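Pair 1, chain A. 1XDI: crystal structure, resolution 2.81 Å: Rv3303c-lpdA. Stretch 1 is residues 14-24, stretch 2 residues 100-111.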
# COMPACT_ATOMS: atom_id res chain seq x y z
N GLY A 14 16.13 -25.17 10.97
CA GLY A 14 15.24 -26.14 11.57
C GLY A 14 14.39 -25.74 12.74
O GLY A 14 13.15 -25.95 12.77
N TYR A 15 15.03 -25.16 13.73
CA TYR A 15 14.29 -24.85 14.93
C TYR A 15 13.32 -23.78 14.72
O TYR A 15 12.47 -23.57 15.56
CB TYR A 15 15.18 -24.45 16.11
CG TYR A 15 15.57 -22.97 16.29
CD1 TYR A 15 14.62 -21.95 16.48
CD2 TYR A 15 16.92 -22.60 16.34
CE1 TYR A 15 15.00 -20.61 16.74
CE2 TYR A 15 17.29 -21.26 16.58
CZ TYR A 15 16.33 -20.28 16.78
OH TYR A 15 16.78 -18.99 16.98
N GLU A 16 13.34 -23.13 13.60
CA GLU A 16 12.49 -22.04 13.56
C GLU A 16 11.55 -22.18 12.51
O GLU A 16 10.80 -21.30 12.08
CB GLU A 16 13.27 -20.80 13.40
CG GLU A 16 12.45 -19.63 13.83
CD GLU A 16 13.27 -18.60 14.55
OE1 GLU A 16 14.50 -18.62 14.43
OE2 GLU A 16 12.69 -17.75 15.24
N ALA A 17 11.51 -23.45 12.06
CA ALA A 17 10.60 -23.96 11.04
C ALA A 17 9.65 -24.77 11.92
O ALA A 17 8.44 -24.84 11.70
CB ALA A 17 11.31 -24.88 10.06
N ALA A 18 10.23 -25.37 12.96
CA ALA A 18 9.49 -26.17 13.92
C ALA A 18 8.62 -25.24 14.73
O ALA A 18 7.46 -25.50 14.99
CB ALA A 18 10.44 -26.93 14.84
N LEU A 19 9.22 -24.13 15.13
CA LEU A 19 8.54 -23.14 15.93
C LEU A 19 7.27 -22.71 15.25
O LEU A 19 6.23 -22.70 15.86
CB LEU A 19 9.44 -21.92 16.15
CG LEU A 19 9.53 -21.44 17.60
CD1 LEU A 19 9.59 -22.63 18.53
CD2 LEU A 19 10.78 -20.62 17.78
N VAL A 20 7.39 -22.35 13.96
CA VAL A 20 6.26 -21.89 13.14
C VAL A 20 5.28 -23.01 12.99
O VAL A 20 4.10 -22.77 13.02
CB VAL A 20 6.71 -21.41 11.67
CG1 VAL A 20 5.62 -21.76 10.61
CG2 VAL A 20 6.98 -19.89 11.67
N ALA A 21 5.80 -24.22 12.83
CA ALA A 21 4.97 -25.42 12.66
C ALA A 21 4.06 -25.68 13.82
O ALA A 21 2.85 -25.68 13.67
CB ALA A 21 5.84 -26.63 12.45
N ALA A 22 4.66 -25.91 14.98
CA ALA A 22 3.94 -26.17 16.23
C ALA A 22 3.13 -24.98 16.77
O ALA A 22 2.15 -25.19 17.47
CB ALA A 22 4.92 -26.60 17.29
N THR A 23 3.53 -23.74 16.47
CA THR A 23 2.84 -22.58 17.01
C THR A 23 1.57 -22.28 16.29
O THR A 23 0.56 -21.96 16.92
CB THR A 23 3.76 -21.30 17.05
OG1 THR A 23 4.70 -21.38 18.15
CG2 THR A 23 2.89 -20.02 17.16
N SER A 24 1.58 -22.41 14.97
CA SER A 24 0.38 -22.13 14.21
C SER A 24 -0.55 -23.31 13.96
O SER A 24 -1.68 -23.12 13.51
CB SER A 24 0.73 -21.48 12.88
OG SER A 24 0.47 -20.07 12.93
N ASP A 100 17.60 -21.55 25.95
CA ASP A 100 16.36 -20.81 25.79
C ASP A 100 15.56 -21.41 24.66
O ASP A 100 14.38 -21.67 24.84
CB ASP A 100 16.62 -19.33 25.51
CG ASP A 100 17.09 -18.58 26.76
OD1 ASP A 100 17.43 -19.25 27.74
OD2 ASP A 100 17.12 -17.34 26.77
N ILE A 101 16.20 -21.68 23.53
CA ILE A 101 15.50 -22.26 22.37
C ILE A 101 14.99 -23.69 22.59
O ILE A 101 13.87 -24.07 22.16
CB ILE A 101 16.42 -22.28 21.12
CG1 ILE A 101 17.05 -20.91 20.92
CG2 ILE A 101 15.61 -22.63 19.82
CD1 ILE A 101 18.00 -20.95 19.78
N THR A 102 15.80 -24.50 23.25
CA THR A 102 15.35 -25.85 23.49
C THR A 102 14.09 -25.79 24.33
O THR A 102 13.10 -26.44 24.00
CB THR A 102 16.39 -26.67 24.24
OG1 THR A 102 17.68 -26.38 23.67
CG2 THR A 102 16.09 -28.15 24.09
N ALA A 103 14.12 -24.97 25.37
CA ALA A 103 12.99 -24.88 26.27
C ALA A 103 11.71 -24.41 25.53
O ALA A 103 10.60 -24.90 25.77
CB ALA A 103 13.34 -23.96 27.44
N GLN A 104 11.87 -23.49 24.60
CA GLN A 104 10.71 -23.01 23.88
C GLN A 104 10.13 -24.13 23.02
O GLN A 104 8.91 -24.34 23.05
CB GLN A 104 11.13 -21.85 23.01
CG GLN A 104 10.04 -20.91 22.60
CD GLN A 104 10.53 -19.97 21.49
OE1 GLN A 104 11.74 -19.65 21.40
NE2 GLN A 104 9.61 -19.51 20.67
N LEU A 105 10.99 -24.83 22.26
CA LEU A 105 10.56 -25.93 21.41
C LEU A 105 9.84 -26.95 22.26
O LEU A 105 8.72 -27.36 21.95
CB LEU A 105 11.74 -26.64 20.75
CG LEU A 105 12.64 -25.97 19.72
CD1 LEU A 105 13.57 -27.02 19.08
CD2 LEU A 105 11.81 -25.28 18.65
N LEU A 106 10.51 -27.34 23.35
CA LEU A 106 10.03 -28.35 24.29
C LEU A 106 8.70 -28.07 24.96
O LEU A 106 7.88 -28.97 25.12
CB LEU A 106 11.11 -28.59 25.34
CG LEU A 106 11.84 -29.95 25.35
CD1 LEU A 106 12.15 -30.55 23.99
CD2 LEU A 106 13.09 -29.74 26.08
N SER A 107 8.45 -26.82 25.33
CA SER A 107 7.20 -26.48 26.00
C SER A 107 6.15 -26.23 24.95
O SER A 107 4.95 -26.13 25.28
CB SER A 107 7.36 -25.20 26.82
OG SER A 107 7.46 -24.11 25.92
N MET A 108 6.59 -26.08 23.71
CA MET A 108 5.63 -25.85 22.63
C MET A 108 5.19 -27.23 22.12
O MET A 108 4.39 -27.37 21.17
CB MET A 108 6.26 -25.00 21.52
CG MET A 108 5.26 -24.08 20.83
SD MET A 108 5.02 -22.46 21.68
CE MET A 108 4.23 -22.92 23.36
N GLY A 109 5.74 -28.25 22.77
CA GLY A 109 5.38 -29.61 22.45
C GLY A 109 6.15 -30.21 21.30
O GLY A 109 5.72 -31.18 20.68
N VAL A 110 7.29 -29.63 20.98
CA VAL A 110 8.08 -30.19 19.90
C VAL A 110 8.91 -31.31 20.51
O VAL A 110 9.45 -31.15 21.60
CB VAL A 110 8.98 -29.08 19.29
CG1 VAL A 110 9.98 -29.66 18.33
CG2 VAL A 110 8.10 -28.07 18.57
N GLN A 111 8.95 -32.46 19.84
CA GLN A 111 9.76 -33.65 20.27
C GLN A 111 11.19 -33.54 19.75
O GLN A 111 11.45 -33.81 18.58
CB GLN A 111 9.16 -34.96 19.71
CG GLN A 111 7.67 -35.14 20.07
CD GLN A 111 7.41 -34.79 21.51
OE1 GLN A 111 7.87 -35.49 22.43
NE2 GLN A 111 6.72 -33.67 21.74

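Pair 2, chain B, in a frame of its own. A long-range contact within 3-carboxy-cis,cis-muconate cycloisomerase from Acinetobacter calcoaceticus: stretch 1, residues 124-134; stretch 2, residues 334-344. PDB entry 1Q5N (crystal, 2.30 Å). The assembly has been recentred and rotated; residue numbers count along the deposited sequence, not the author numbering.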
# COMPACT_ATOMS: atom_id res chain seq x y z
N ASP B 124 23.67 13.13 2.41
CA ASP B 124 23.48 14.52 2.11
C ASP B 124 22.02 15.00 2.22
O ASP B 124 21.76 16.11 2.70
CB ASP B 124 24.04 14.84 0.71
CG ASP B 124 25.59 14.87 0.67
OD1 ASP B 124 26.22 14.91 1.74
OD2 ASP B 124 26.18 14.84 -0.44
N ALA B 125 21.06 14.18 1.78
CA ALA B 125 19.66 14.58 1.86
C ALA B 125 19.19 14.53 3.32
O ALA B 125 18.32 15.30 3.70
CB ALA B 125 18.78 13.70 0.93
N LEU B 126 19.75 13.64 4.15
CA LEU B 126 19.37 13.58 5.56
C LEU B 126 19.79 14.88 6.27
O LEU B 126 19.07 15.36 7.13
CB LEU B 126 20.05 12.43 6.29
CG LEU B 126 19.19 11.26 6.73
CD1 LEU B 126 19.90 10.56 7.86
CD2 LEU B 126 17.80 11.72 7.20
N ALA B 127 20.95 15.42 5.91
CA ALA B 127 21.47 16.64 6.52
C ALA B 127 20.46 17.75 6.23
O ALA B 127 20.10 18.51 7.11
CB ALA B 127 22.90 17.03 5.93
N ILE B 128 20.01 17.85 4.99
CA ILE B 128 19.02 18.86 4.64
C ILE B 128 17.70 18.63 5.37
O ILE B 128 17.17 19.57 5.96
CB ILE B 128 18.75 18.88 3.14
CG1 ILE B 128 19.96 19.44 2.41
CG2 ILE B 128 17.50 19.76 2.81
CD1 ILE B 128 19.85 19.24 0.93
N VAL B 129 17.18 17.39 5.38
CA VAL B 129 15.91 17.11 6.05
C VAL B 129 16.03 17.40 7.54
O VAL B 129 15.12 17.97 8.16
CB VAL B 129 15.47 15.63 5.83
CG1 VAL B 129 14.44 15.21 6.87
CG2 VAL B 129 14.89 15.48 4.45
N GLN B 130 17.17 17.03 8.12
CA GLN B 130 17.35 17.25 9.55
C GLN B 130 17.34 18.75 9.84
O GLN B 130 16.73 19.23 10.80
CB GLN B 130 18.67 16.63 10.04
CG GLN B 130 18.96 16.97 11.49
CD GLN B 130 20.00 16.08 12.11
OE1 GLN B 130 20.87 15.52 11.43
NE2 GLN B 130 19.92 15.93 13.44
N ASN B 131 18.01 19.52 9.00
CA ASN B 131 18.01 20.92 9.25
C ASN B 131 16.58 21.51 9.08
O ASN B 131 16.20 22.41 9.82
CB ASN B 131 18.99 21.62 8.32
CG ASN B 131 19.10 23.10 8.63
OD1 ASN B 131 18.89 23.94 7.75
ND2 ASN B 131 19.40 23.44 9.91
N GLN B 132 15.79 20.99 8.13
CA GLN B 132 14.42 21.49 7.97
C GLN B 132 13.61 21.15 9.23
O GLN B 132 12.88 21.97 9.75
CB GLN B 132 13.74 20.84 6.79
CG GLN B 132 14.35 21.20 5.46
CD GLN B 132 13.66 20.44 4.34
OE1 GLN B 132 13.74 19.22 4.30
NE2 GLN B 132 12.98 21.14 3.43
N VAL B 133 13.78 19.95 9.77
CA VAL B 133 13.03 19.60 10.97
C VAL B 133 13.43 20.50 12.15
O VAL B 133 12.57 20.90 12.95
CB VAL B 133 13.26 18.14 11.35
CG1 VAL B 133 12.66 17.86 12.71
CG2 VAL B 133 12.64 17.26 10.28
N GLN B 134 14.73 20.80 12.25
CA GLN B 134 15.27 21.64 13.30
C GLN B 134 14.61 23.05 13.21
O GLN B 134 14.21 23.60 14.22
CB GLN B 134 16.79 21.74 13.10
CG GLN B 134 17.52 22.57 14.13
CD GLN B 134 17.40 21.97 15.54
OE1 GLN B 134 17.76 20.81 15.77
NE2 GLN B 134 16.92 22.77 16.50
N ILE B 334 10.53 9.20 -1.80
CA ILE B 334 10.18 9.42 -0.39
C ILE B 334 10.95 10.63 0.16
O ILE B 334 10.37 11.51 0.77
CB ILE B 334 10.46 8.15 0.45
CG1 ILE B 334 9.62 7.03 -0.13
CG2 ILE B 334 10.18 8.39 1.96
CD1 ILE B 334 9.62 5.76 0.61
N PHE B 335 12.27 10.68 -0.06
CA PHE B 335 13.07 11.84 0.36
C PHE B 335 12.56 13.16 -0.26
O PHE B 335 12.42 14.19 0.41
CB PHE B 335 14.52 11.67 -0.09
CG PHE B 335 15.42 11.15 0.99
CD1 PHE B 335 15.80 11.99 2.05
CD2 PHE B 335 15.95 9.84 0.90
CE1 PHE B 335 16.71 11.56 3.02
CE2 PHE B 335 16.85 9.38 1.85
CZ PHE B 335 17.25 10.23 2.92
N GLN B 336 12.33 13.15 -1.56
CA GLN B 336 11.87 14.34 -2.24
C GLN B 336 10.52 14.87 -1.77
O GLN B 336 10.35 16.09 -1.67
CB GLN B 336 11.84 14.10 -3.74
CG GLN B 336 13.18 14.31 -4.38
CD GLN B 336 13.16 13.88 -5.83
OE1 GLN B 336 13.25 12.70 -6.13
NE2 GLN B 336 13.01 14.83 -6.73
N LEU B 337 9.56 13.97 -1.48
CA LEU B 337 8.24 14.38 -0.99
C LEU B 337 8.32 14.88 0.44
O LEU B 337 7.61 15.84 0.82
CB LEU B 337 7.21 13.23 -1.09
CG LEU B 337 6.81 12.89 -2.52
CD1 LEU B 337 6.19 11.53 -2.64
CD2 LEU B 337 5.84 13.94 -3.01
N THR B 338 9.18 14.25 1.25
CA THR B 338 9.32 14.64 2.65
C THR B 338 9.97 16.04 2.76
O THR B 338 9.50 16.90 3.53
CB THR B 338 10.19 13.61 3.42
OG1 THR B 338 9.58 12.33 3.37
CG2 THR B 338 10.37 14.05 4.90
N ALA B 339 11.06 16.26 2.01
CA ALA B 339 11.76 17.54 2.03
C ALA B 339 10.80 18.60 1.45
O ALA B 339 10.71 19.72 1.96
CB ALA B 339 13.08 17.45 1.19
N GLY B 340 10.06 18.23 0.39
CA GLY B 340 9.07 19.18 -0.15
C GLY B 340 7.97 19.51 0.88
O GLY B 340 7.60 20.67 1.09
N ALA B 341 7.48 18.50 1.58
CA ALA B 341 6.41 18.76 2.55
C ALA B 341 6.95 19.60 3.73
O ALA B 341 6.24 20.44 4.26
CB ALA B 341 5.79 17.39 3.08
N LEU B 342 8.18 19.34 4.14
CA LEU B 342 8.81 20.09 5.23
C LEU B 342 9.01 21.54 4.81
O LEU B 342 8.76 22.46 5.58
CB LEU B 342 10.18 19.50 5.57
CG LEU B 342 10.07 18.27 6.42
CD1 LEU B 342 11.41 17.60 6.51
CD2 LEU B 342 9.56 18.72 7.78
N GLU B 343 9.46 21.74 3.58
CA GLU B 343 9.67 23.10 3.15
C GLU B 343 8.35 23.93 3.18
O GLU B 343 8.36 25.07 3.63
CB GLU B 343 10.30 23.14 1.75
CG GLU B 343 10.18 24.48 1.07
CD GLU B 343 11.06 24.56 -0.14
OE1 GLU B 343 12.26 24.93 0.03
OE2 GLU B 343 10.58 24.24 -1.26
N ARG B 344 7.24 23.40 2.67
CA ARG B 344 5.98 24.14 2.70
C ARG B 344 5.47 24.30 4.16
O ARG B 344 4.97 25.36 4.54
CB ARG B 344 4.98 23.46 1.80
CG ARG B 344 5.29 23.87 0.40
CD ARG B 344 4.84 22.89 -0.55
NE ARG B 344 5.56 23.06 -1.81
CZ ARG B 344 6.62 22.31 -2.18
NH1 ARG B 344 7.08 21.34 -1.40
NH2 ARG B 344 7.21 22.55 -3.34
O HOH W 1 13.16 24.37 2.62

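Superposing pair 2 on pair 1 over N, CA and C of 14 central residues gives an RMSD of 0.4 Å. In both, two helices run in roughly the same N-to-C direction, inclined at 30° in pair 1 and 26° in pair 2, with axes approaching to 10.3 and 9.7 Å. The register agrees as well. Leu A19 faces Leu A105 (CA to CA 6.5 Å) where Val B129 faces Ala B339 (CA to CA 5.8 Å), and Ala A22 faces Met A108 (CA to CA 6.6 Å) where Gln B132 faces Leu B342 (CA to CA 6.4 Å). The buried areas are similar, 481 and 413 Å².

At the N-terminal end the aromatic residue changes helices. In pair 1 Tyr A15 lies on the first helix, and Ile A101 packs over one face of its ring: CG2 of Ile A101 sits 3.5 Å from the centroid of the Tyr A15 ring, 9° off the normal, a CH-pi contact. In pair 2 the matched positions are Ala B125 and Phe B335, so the second helix supplies the ring. CD1 of Phe B335 lies 3.6 Å from CB of Ala B125, and CG2 of Val B129 meets the ring at its edge.

At the middle, the bulk is distributed differently. CD1 of Leu A19 packs on CD2 of Leu A105 at 3.5 Å, two branched chains meeting tip to tip. Val B129 and the smaller Ala B339 meet at 4.2 Å, CG2 to CB, while CG1 of Val B129 also reaches CD1 of Leu B342 at 3.9 Å.

The sharpest chemical contrast is at Ala A22 and Gln B132, whose CA atoms superpose within 0.4 Å. CB of Ala A22 makes apolar contacts, 3.7 Å to CG2 of Val A110 and 4.4 Å to CG of Met A108. Gln B132, with chi1 m and chi2 t, instead extends to the other helix, where its NE2 donates a hydrogen bond to O of Ala B339 (3.1 Å, 148° at the hydrogen). That carbonyl also accepts the helical bond from N of Glu B343, at 2.9 Å. A water links NE2 of Gln B132, through a weak bond of 3.3 Å, to OE1 of Glu B343 at 2.8 Å. OE1 of Gln B132 has no polar partner in the model and lies 3.6 Å from CD1 of Leu B342. Pair 1 has no hydrogen bond across its stretches.

The second helices also diverge: Gly A109 leaves helical geometry in a Schellman motif (phi 85°), whereas the matched Glu B343 remains helical.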